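Local coordinates for protein L-amino acid deaminase (Proteus vulgaris, PDB 5I39) that binds FAD and probably oxidatively deaminates L-amino acids as a membrane-bound flavoprotein oxidoreductase, at residues 37-42 against 60-65; 41-46 against 233-238. All coordinates share one frame; numbering follows the deposited sequence. Where two conformers were deposited one is given.

Contact 1 of 2, residues 37-42 against 60-65; sequences QADVVV and GLSVVI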
ATOM      1  N   GLN A  37     -19.449  20.640   9.781  1.00 14.48           N
ATOM      2  CA  GLN A  37     -18.921  19.814  10.865  1.00 13.87           C
ATOM      3  C   GLN A  37     -18.744  18.368  10.409  1.00 13.19           C
ATOM      4  O   GLN A  37     -19.434  17.905   9.502  1.00 13.73           O
ATOM      5  CB  GLN A  37     -19.869  19.903  12.074  1.00 14.61           C
ATOM      6  CG  GLN A  37     -19.504  19.091  13.326  1.00 15.46           C
ATOM      7  CD  GLN A  37     -19.869  17.602  13.314  1.00 15.23           C
ATOM      8  OE1 GLN A  37     -19.273  16.821  14.058  1.00 16.44           O
ATOM      9  NE2 GLN A  37     -20.835  17.200  12.490  1.00 14.91           N
ATOM     10  N   ALA A  38     -17.806  17.672  11.046  1.00 12.48           N
ATOM     11  CA  ALA A  38     -17.663  16.219  10.906  1.00 12.33           C
ATOM     12  C   ALA A  38     -17.062  15.660  12.184  1.00 11.62           C
ATOM     13  O   ALA A  38     -16.232  16.315  12.813  1.00 11.66           O
ATOM     14  CB  ALA A  38     -16.781  15.875   9.718  1.00 12.81           C
ATOM     15  N   ASP A  39     -17.470  14.456  12.576  1.00 11.25           N
ATOM     16  CA  ASP A  39     -16.927  13.845  13.792  1.00 10.94           C
ATOM     17  C   ASP A  39     -15.420  13.615  13.680  1.00 10.38           C
ATOM     18  O   ASP A  39     -14.700  13.769  14.662  1.00 10.66           O
ATOM     19  CB  ASP A  39     -17.618  12.520  14.127  1.00 11.49           C
ATOM     20  CG  ASP A  39     -19.089  12.674  14.454  1.00 12.26           C
ATOM     21  OD1 ASP A  39     -19.535  13.789  14.797  1.00 13.65           O
ATOM     22  OD2 ASP A  39     -19.796  11.646  14.358  1.00 12.76           O
ATOM     23  N   VAL A  40     -14.957  13.243  12.487  1.00  9.96           N
ATOM     24  CA  VAL A  40     -13.527  13.122  12.193  1.00  9.90           C
ATOM     25  C   VAL A  40     -13.266  13.739  10.826  1.00  9.60           C
ATOM     26  O   VAL A  40     -14.025  13.501   9.886  1.00 10.01           O
ATOM     27  CB  VAL A  40     -13.046  11.651  12.161  1.00 10.10           C
ATOM     28  CG1 VAL A  40     -11.527  11.583  12.009  1.00  9.77           C
ATOM     29  CG2 VAL A  40     -13.482  10.902  13.411  1.00 10.49           C
ATOM     30  N   VAL A  41     -12.194  14.524  10.725  1.00  9.14           N
ATOM     31  CA  VAL A  41     -11.700  14.996   9.434  1.00  9.20           C
ATOM     32  C   VAL A  41     -10.389  14.278   9.132  1.00  9.05           C
ATOM     33  O   VAL A  41      -9.475  14.255   9.957  1.00  9.31           O
ATOM     34  CB  VAL A  41     -11.527  16.526   9.396  1.00  9.85           C
ATOM     35  CG1 VAL A  41     -10.925  16.978   8.069  1.00 10.47           C
ATOM     36  CG2 VAL A  41     -12.878  17.196   9.613  1.00 10.27           C
ATOM     37  N   VAL A  42     -10.320  13.687   7.942  1.00  8.79           N
ATOM     38  CA  VAL A  42      -9.145  12.965   7.477  1.00  8.85           C
ATOM     39  C   VAL A  42      -8.470  13.809   6.402  1.00  8.95           C
ATOM     40  O   VAL A  42      -9.122  14.260   5.463  1.00  9.51           O
ATOM     41  CB  VAL A  42      -9.553  11.593   6.905  1.00  9.01           C
ATOM     42  CG1 VAL A  42      -8.359  10.854   6.311  1.00  9.30           C
ATOM     43  CG2 VAL A  42     -10.223  10.737   7.970  1.00  9.40           C
ATOM     44  N   GLY A  60     -19.688   4.323  13.818  1.00 10.76           N
ATOM     45  CA  GLY A  60     -20.798   5.256  14.003  1.00 11.60           C
ATOM     46  C   GLY A  60     -20.441   6.727  13.906  1.00 11.77           C
ATOM     47  O   GLY A  60     -21.252   7.579  14.263  1.00 13.72           O
ATOM     48  N   LEU A  61     -19.243   7.037  13.411  1.00 10.93           N
ATOM     49  CA  LEU A  61     -18.769   8.420  13.320  1.00 10.97           C
ATOM     50  C   LEU A  61     -18.939   8.960  11.910  1.00 10.89           C
ATOM     51  O   LEU A  61     -18.718   8.241  10.940  1.00 11.32           O
ATOM     52  CB  LEU A  61     -17.296   8.489  13.717  1.00 11.70           C
ATOM     53  CG  LEU A  61     -16.999   8.042  15.151  1.00 12.99           C
ATOM     54  CD1 LEU A  61     -15.510   7.810  15.351  1.00 13.85           C
ATOM     55  CD2 LEU A  61     -17.528   9.047  16.164  1.00 14.53           C
ATOM     56  N   SER A  62     -19.338  10.224  11.794  1.00 10.65           N
ATOM     57  CA  SER A  62     -19.322  10.904  10.500  1.00 10.61           C
ATOM     58  C   SER A  62     -17.884  11.278  10.137  1.00 10.40           C
ATOM     59  O   SER A  62     -17.090  11.676  11.001  1.00 10.25           O
ATOM     60  CB  SER A  62     -20.213  12.140  10.513  1.00 11.37           C
ATOM     61  OG  SER A  62     -19.749  13.092  11.446  1.00 11.67           O
ATOM     62  N   VAL A  63     -17.553  11.135   8.859  1.00  9.83           N
ATOM     63  CA  VAL A  63     -16.190  11.374   8.392  1.00  9.58           C
ATOM     64  C   VAL A  63     -16.204  12.201   7.121  1.00  9.35           C
ATOM     65  O   VAL A  63     -16.962  11.918   6.191  1.00  9.95           O
ATOM     66  CB  VAL A  63     -15.421  10.062   8.128  1.00 10.01           C
ATOM     67  CG1 VAL A  63     -13.986  10.357   7.712  1.00 10.24           C
ATOM     68  CG2 VAL A  63     -15.423   9.169   9.363  1.00 10.22           C
ATOM     69  N   VAL A  64     -15.347  13.218   7.100  1.00  9.50           N
ATOM     70  CA  VAL A  64     -15.043  13.973   5.897  1.00  9.64           C
ATOM     71  C   VAL A  64     -13.557  13.813   5.605  1.00  9.46           C
ATOM     72  O   VAL A  64     -12.728  13.989   6.496  1.00  9.81           O
ATOM     73  CB  VAL A  64     -15.398  15.468   6.061  1.00 10.14           C
ATOM     74  CG1 VAL A  64     -14.795  16.321   4.948  1.00 10.86           C
ATOM     75  CG2 VAL A  64     -16.909  15.645   6.083  1.00 10.61           C
ATOM     76  N   ILE A  65     -13.233  13.481   4.357  1.00  9.08           N
ATOM     77  CA  ILE A  65     -11.855  13.498   3.876  1.00  9.04           C
ATOM     78  C   ILE A  65     -11.678  14.753   3.035  1.00  9.13           C
ATOM     79  O   ILE A  65     -12.513  15.050   2.174  1.00  9.74           O
ATOM     80  CB  ILE A  65     -11.488  12.270   3.010  1.00  9.01           C
ATOM     81  CG1 ILE A  65     -11.783  10.963   3.756  1.00  8.93           C
ATOM     82  CG2 ILE A  65     -10.016  12.343   2.595  1.00  9.04           C
ATOM     83  CD1 ILE A  65     -11.465   9.702   2.981  1.00  9.29           C
TER
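Asp-39 and Ser-62 grip each other twice at the mouth of this strand pair. The backbone N of Asp-39 gives a fairly straight hydrogen bond (164°) to Ser-62 OG at 2.9 Å, and Ser-62 N returns one to Asp-39 OD2 at 3.0 Å, arriving from above the carboxylate plane. Two torsions make the exchange possible: Ser-62 OG is tucked between its own backbone N and carbonyl carbon (chi1 63°), while Asp-39 CG lies anti to its carbonyl carbon (chi1 -64°).

From there the backbones run parallel, with Val-40, Val-41 and Val-42 level with Val-63, Val-64 and Ile-65. Val-40 N bonds to Ser-62 O, Val-64 N to Val-40 O, and Val-42 N to Val-64 O, the last at 2.8 Å.

Apolar contacts lie on both faces. On one, Ala-38 CB abuts Val-64 CG2 at 3.6 Å, with Ile-230 packed over the pair. On the other, the side chains of Val-42 and Val-63 cross, bringing CG2 of Val-42 to 3.8 Å from CG1 of Val-63, and Val-42 CB meets Ile-65 CG1 at 3.9 Å; helix 47-58 packs against Val-40 and Val-63 here.

That helix ends in a Schellman motif at Gly-60, whose positive phi turns the chain back toward the sheet. Strand 40-43, helix 47-58 and strand 63-66 thus form the beta-alpha-beta unit characteristic of a Rossmann-type dinucleotide-binding fold.

Contact 2 of 2, residues 41-46 against 233-238; sequences VVVGAG and SQVVVA. With FAD (flavin-adenine dinucleotide), chain B.
Val-43 and Val-236 meet at the tight centre of this parallel pair: Val-43 N points almost straight at Val-236 O, 2.8 Å away, with an N-H...O angle of 174°. One step back, Val-41 donates from its N to Gln-234 O and accepts from Val-236 N. One step forward, Ala-238 N reaches Val-43 O at 2.9 Å, but the bond is bent to 143° as both chains leave the sheet.

Val-42 and Val-236 run alongside each other on the same face, with CG2 of the former 4.0 Å from CB of the latter; helix 376-392 touches Val-236 here. On the face that carries Val-43 and Val-235, Val-43 CG2 and Val-235 CG1 make a looser contact at 4.4 Å. Val-43 CG1, anti to its backbone N (chi1 179°), instead meets the adenine of FAD, 3.5 Å from C6A.

Past the strands the direct contact thins out. Gly-44 CA still approaches Ala-238 O at 3.6 Å, the absent side chain letting that carbonyl come close, and lies 3.3 Å from FAD O4B. A water joins Ala-238 O to FAD O1P, donating to both, and bonds weakly with Gly-46 N. At the other end, Gln-234 is partly exposed, and the end of its side chain leads off from the 41-46 segment.

The diverging ends thereby admit the cofactor: without a side chain, Gly-46 lets FAD in at O5B. Gly-44 and Gly-46, the latter at the N-cap of helix 47-58, are consistent with a Rossmann-type GxGxxG turn.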
ATOM      1  N   VAL A  41     -12.194  14.524  10.725  1.00  9.14           N
ATOM      2  CA  VAL A  41     -11.700  14.996   9.434  1.00  9.20           C
ATOM      3  C   VAL A  41     -10.389  14.278   9.132  1.00  9.05           C
ATOM      4  O   VAL A  41      -9.475  14.255   9.957  1.00  9.31           O
ATOM      5  CB  VAL A  41     -11.527  16.526   9.396  1.00  9.85           C
ATOM      6  CG1 VAL A  41     -10.925  16.978   8.069  1.00 10.47           C
ATOM      7  CG2 VAL A  41     -12.878  17.196   9.613  1.00 10.27           C
ATOM      8  N   VAL A  42     -10.320  13.687   7.942  1.00  8.79           N
ATOM      9  CA  VAL A  42      -9.145  12.965   7.477  1.00  8.85           C
ATOM     10  C   VAL A  42      -8.470  13.809   6.402  1.00  8.95           C
ATOM     11  O   VAL A  42      -9.122  14.260   5.463  1.00  9.51           O
ATOM     12  CB  VAL A  42      -9.553  11.593   6.905  1.00  9.01           C
ATOM     13  CG1 VAL A  42      -8.359  10.854   6.311  1.00  9.30           C
ATOM     14  CG2 VAL A  42     -10.223  10.737   7.970  1.00  9.40           C
ATOM     15  N   VAL A  43      -7.169  14.024   6.565  1.00  8.52           N
ATOM     16  CA  VAL A  43      -6.361  14.728   5.575  1.00  8.57           C
ATOM     17  C   VAL A  43      -5.732  13.692   4.646  1.00  8.24           C
ATOM     18  O   VAL A  43      -4.832  12.950   5.055  1.00  8.45           O
ATOM     19  CB  VAL A  43      -5.267  15.578   6.253  1.00  9.07           C
ATOM     20  CG1 VAL A  43      -4.412  16.297   5.218  1.00  9.45           C
ATOM     21  CG2 VAL A  43      -5.893  16.580   7.216  1.00  9.91           C
ATOM     22  N   GLY A  44      -6.221  13.647   3.407  1.00  8.05           N
ATOM     23  CA  GLY A  44      -5.675  12.776   2.363  1.00  7.97           C
ATOM     24  C   GLY A  44      -6.615  11.649   1.962  1.00  8.05           C
ATOM     25  O   GLY A  44      -7.099  10.899   2.818  1.00  8.37           O
ATOM     26  N   ALA A  45      -6.867  11.535   0.655  1.00  8.06           N
ATOM     27  CA  ALA A  45      -7.683  10.458   0.082  1.00  8.20           C
ATOM     28  C   ALA A  45      -6.833   9.462  -0.716  1.00  7.95           C
ATOM     29  O   ALA A  45      -7.168   9.092  -1.846  1.00  8.52           O
ATOM     30  CB  ALA A  45      -8.800  11.027  -0.780  1.00  8.49           C
ATOM     31  N   GLY A  46      -5.726   9.035  -0.117  1.00  7.76           N
ATOM     32  CA  GLY A  46      -5.036   7.820  -0.544  1.00  7.80           C
ATOM     33  C   GLY A  46      -5.608   6.636   0.212  1.00  7.52           C
ATOM     34  O   GLY A  46      -6.609   6.753   0.929  1.00  7.75           O
ATOM     35  N   SER A 233     -13.169  17.926  16.316  1.00 11.56           N
ATOM     36  CA  SER A 233     -12.144  17.780  17.353  0.50 11.90           C
ATOM     37  C   SER A 233     -11.259  16.550  17.146  1.00 11.61           C
ATOM     38  O   SER A 233     -10.422  16.242  17.989  1.00 12.58           O
ATOM     39  CB  SER A 233     -12.793  17.743  18.738  0.50 12.71           C
ATOM     40  OG  SER A 233     -13.566  16.570  18.911  0.50 13.37           O
ATOM     41  N   GLN A 234     -11.427  15.861  16.013  1.00 11.25           N
ATOM     42  CA  GLN A 234     -10.694  14.623  15.731  1.00 10.62           C
ATOM     43  C   GLN A 234     -10.162  14.653  14.310  1.00 10.21           C
ATOM     44  O   GLN A 234     -10.917  14.878  13.367  1.00 10.57           O
ATOM     45  CB  GLN A 234     -11.596  13.409  15.949  1.00 10.92           C
ATOM     46  CG  GLN A 234     -12.058  13.277  17.392  1.00 11.91           C
ATOM     47  CD  GLN A 234     -13.031  12.135  17.617  1.00 11.66           C
ATOM     48  OE1 GLN A 234     -13.992  11.959  16.863  1.00 13.42           O
ATOM     49  NE2 GLN A 234     -12.806  11.369  18.672  1.00 12.06           N
ATOM     50  N   VAL A 235      -8.855  14.437  14.173  1.00  9.55           N
ATOM     51  CA  VAL A 235      -8.165  14.592  12.897  1.00  9.47           C
ATOM     52  C   VAL A 235      -7.229  13.414  12.655  1.00  9.13           C
ATOM     53  O   VAL A 235      -6.478  13.016  13.545  1.00  9.52           O
ATOM     54  CB  VAL A 235      -7.366  15.917  12.838  1.00  9.76           C
ATOM     55  CG1 VAL A 235      -6.658  16.076  11.496  1.00 10.08           C
ATOM     56  CG2 VAL A 235      -8.286  17.106  13.078  1.00 10.62           C
ATOM     57  N   VAL A 236      -7.283  12.869  11.439  1.00  8.66           N
ATOM     58  CA  VAL A 236      -6.331  11.866  10.976  1.00  8.64           C
ATOM     59  C   VAL A 236      -5.489  12.496   9.875  1.00  8.66           C
ATOM     60  O   VAL A 236      -6.025  12.946   8.864  1.00  9.41           O
ATOM     61  CB  VAL A 236      -7.033  10.616  10.414  1.00  8.79           C
ATOM     62  CG1 VAL A 236      -6.011   9.625   9.861  1.00  9.06           C
ATOM     63  CG2 VAL A 236      -7.889   9.957  11.486  1.00  8.80           C
ATOM     64  N   VAL A 237      -4.176  12.511  10.071  1.00  8.63           N
ATOM     65  CA  VAL A 237      -3.253  12.977   9.041  1.00  8.78           C
ATOM     66  C   VAL A 237      -2.763  11.758   8.263  1.00  8.37           C
ATOM     67  O   VAL A 237      -2.008  10.937   8.788  1.00  8.78           O
ATOM     68  CB  VAL A 237      -2.088  13.783   9.640  1.00  9.58           C
ATOM     69  CG1 VAL A 237      -1.089  14.189   8.561  1.00  9.77           C
ATOM     70  CG2 VAL A 237      -2.640  15.018  10.336  1.00 10.61           C
ATOM     71  N   ALA A 238      -3.208  11.660   7.011  1.00  8.09           N
ATOM     72  CA  ALA A 238      -2.835  10.570   6.109  1.00  8.02           C
ATOM     73  C   ALA A 238      -2.413  11.185   4.774  1.00  7.99           C
ATOM     74  O   ALA A 238      -2.915  10.831   3.714  1.00  8.11           O
ATOM     75  CB  ALA A 238      -3.997   9.595   5.939  1.00  8.43           C
TER
HETATM   76  PA  FAD B 501      -1.028   8.608  -0.898  1.00  8.44           P
HETATM   77  O1A FAD B 501       0.126   9.354  -1.576  1.00  9.40           O
HETATM   78  O2A FAD B 501      -1.704   7.573  -1.777  1.00  8.55           O
HETATM   79  O5B FAD B 501      -2.183   9.600  -0.438  1.00  8.65           O
HETATM   80  C5B FAD B 501      -1.943  10.749   0.362  1.00  9.00           C
HETATM   81  C4B FAD B 501      -2.910  11.805  -0.142  1.00  9.26           C
HETATM   82  O4B FAD B 501      -2.843  12.948   0.734  1.00  9.35           O
HETATM   83  C3B FAD B 501      -2.543  12.295  -1.544  1.00  9.27           C
HETATM   84  O3B FAD B 501      -3.611  12.014  -2.447  1.00  9.19           O
HETATM   85  C2B FAD B 501      -2.279  13.792  -1.321  1.00  9.48           C
HETATM   86  O2B FAD B 501      -2.656  14.614  -2.443  1.00  9.44           O
HETATM   87  C1B FAD B 501      -3.077  14.088  -0.065  1.00  9.50           C
HETATM   88  N9A FAD B 501      -2.628  15.244   0.717  1.00  9.61           N
HETATM   89  C8A FAD B 501      -1.403  15.491   1.134  1.00  9.95           C
HETATM   90  N7A FAD B 501      -1.341  16.611   1.884  1.00 10.19           N
HETATM   91  C5A FAD B 501      -2.587  17.067   1.916  1.00  9.81           C
HETATM   92  C6A FAD B 501      -3.257  18.216   2.517  1.00  9.91           C
HETATM   93  N6A FAD B 501      -2.555  19.114   3.238  1.00 10.37           N
HETATM   94  N1A FAD B 501      -4.586  18.355   2.342  1.00  9.86           N
HETATM   95  C2A FAD B 501      -5.300  17.459   1.648  1.00  9.92           C
HETATM   96  N3A FAD B 501      -4.758  16.393   1.047  1.00  9.89           N
HETATM   97  C4A FAD B 501      -3.442  16.172   1.166  1.00  9.75           C
HETATM   98  N1  FAD B 501       2.752  -0.984  -1.117  1.00  9.02           N
HETATM   99  C2  FAD B 501       2.420  -2.279  -1.106  1.00  8.86           C
HETATM  100  O2  FAD B 501       1.774  -2.707  -0.133  1.00  8.78           O
HETATM  101  N3  FAD B 501       2.783  -3.100  -2.122  1.00  8.78           N
HETATM  102  C4  FAD B 501       3.503  -2.716  -3.181  1.00  8.97           C
HETATM  103  O4  FAD B 501       3.780  -3.500  -4.078  1.00  8.91           O
HETATM  104  C4X FAD B 501       3.929  -1.312  -3.261  1.00  9.35           C
HETATM  105  N5  FAD B 501       4.709  -0.821  -4.261  1.00  9.57           N
HETATM  106  C5X FAD B 501       4.909   0.497  -4.367  1.00  9.73           C
HETATM  107  C6  FAD B 501       5.517   1.050  -5.496  1.00  9.99           C
HETATM  108  C7  FAD B 501       5.677   2.424  -5.650  1.00  9.97           C
HETATM  109  C7M FAD B 501       6.292   2.995  -6.907  1.00 10.31           C
HETATM  110  C8  FAD B 501       5.213   3.330  -4.589  1.00 10.07           C
HETATM  111  C8M FAD B 501       5.329   4.830  -4.718  1.00 10.78           C
HETATM  112  C9  FAD B 501       4.626   2.778  -3.449  1.00  9.78           C
HETATM  113  C9A FAD B 501       4.461   1.406  -3.295  1.00  9.36           C
HETATM  114  N10 FAD B 501       3.873   0.856  -2.150  1.00  9.06           N
HETATM  115  C10 FAD B 501       3.475  -0.479  -2.132  1.00  9.12           C
HETATM  116  C1' FAD B 501       3.489   1.689  -1.028  1.00  8.82           C
HETATM  117  C2' FAD B 501       2.083   2.174  -1.080  1.00  8.75           C
HETATM  118  O2' FAD B 501       1.774   2.552  -2.418  1.00  8.78           O
HETATM  119  C3' FAD B 501       1.980   3.355  -0.121  1.00  8.58           C
HETATM  120  O3' FAD B 501       2.527   3.024   1.183  1.00  8.36           O
HETATM  121  C4' FAD B 501       0.561   3.827   0.092  1.00  8.46           C
HETATM  122  O4' FAD B 501      -0.087   4.036  -1.177  1.00  8.40           O
HETATM  123  C5' FAD B 501       0.568   5.121   0.885  1.00  8.42           C
HETATM  124  O5' FAD B 501      -0.795   5.535   0.996  1.00  8.18           O
HETATM  125  P   FAD B 501      -1.112   7.012   1.581  1.00  8.24           P
HETATM  126  O1P FAD B 501      -2.605   7.137   1.641  1.00  8.32           O
HETATM  127  O2P FAD B 501      -0.275   7.254   2.819  1.00  8.60           O
HETATM  128  O3P FAD B 501      -0.446   7.996   0.472  1.00  8.52           O
HETATM  129  O   HOH W   1      -4.438   8.857   2.481  1.00  7.89           O

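Reading from the N terminus, strand 40-43 comes first and supplies one side of both contacts. Contact 1 closes a short loop: the chain runs through helix 47-58 and returns as strand 63-66 along one edge of the first strand. Contact 2 closes a far longer one, bringing strand 235-237 to the other edge after some 190 residues. Their first segments overlap at Val-41 and Val-42, and since the short closure is complete by residue 65 it sits largely inside the long one; their centres lie 9 Å apart. Together they set strand 40-43 between its two neighbours in the mixed sheet, joining the beta-alpha-beta unit to the later strand and its Ala-238 end beside FAD.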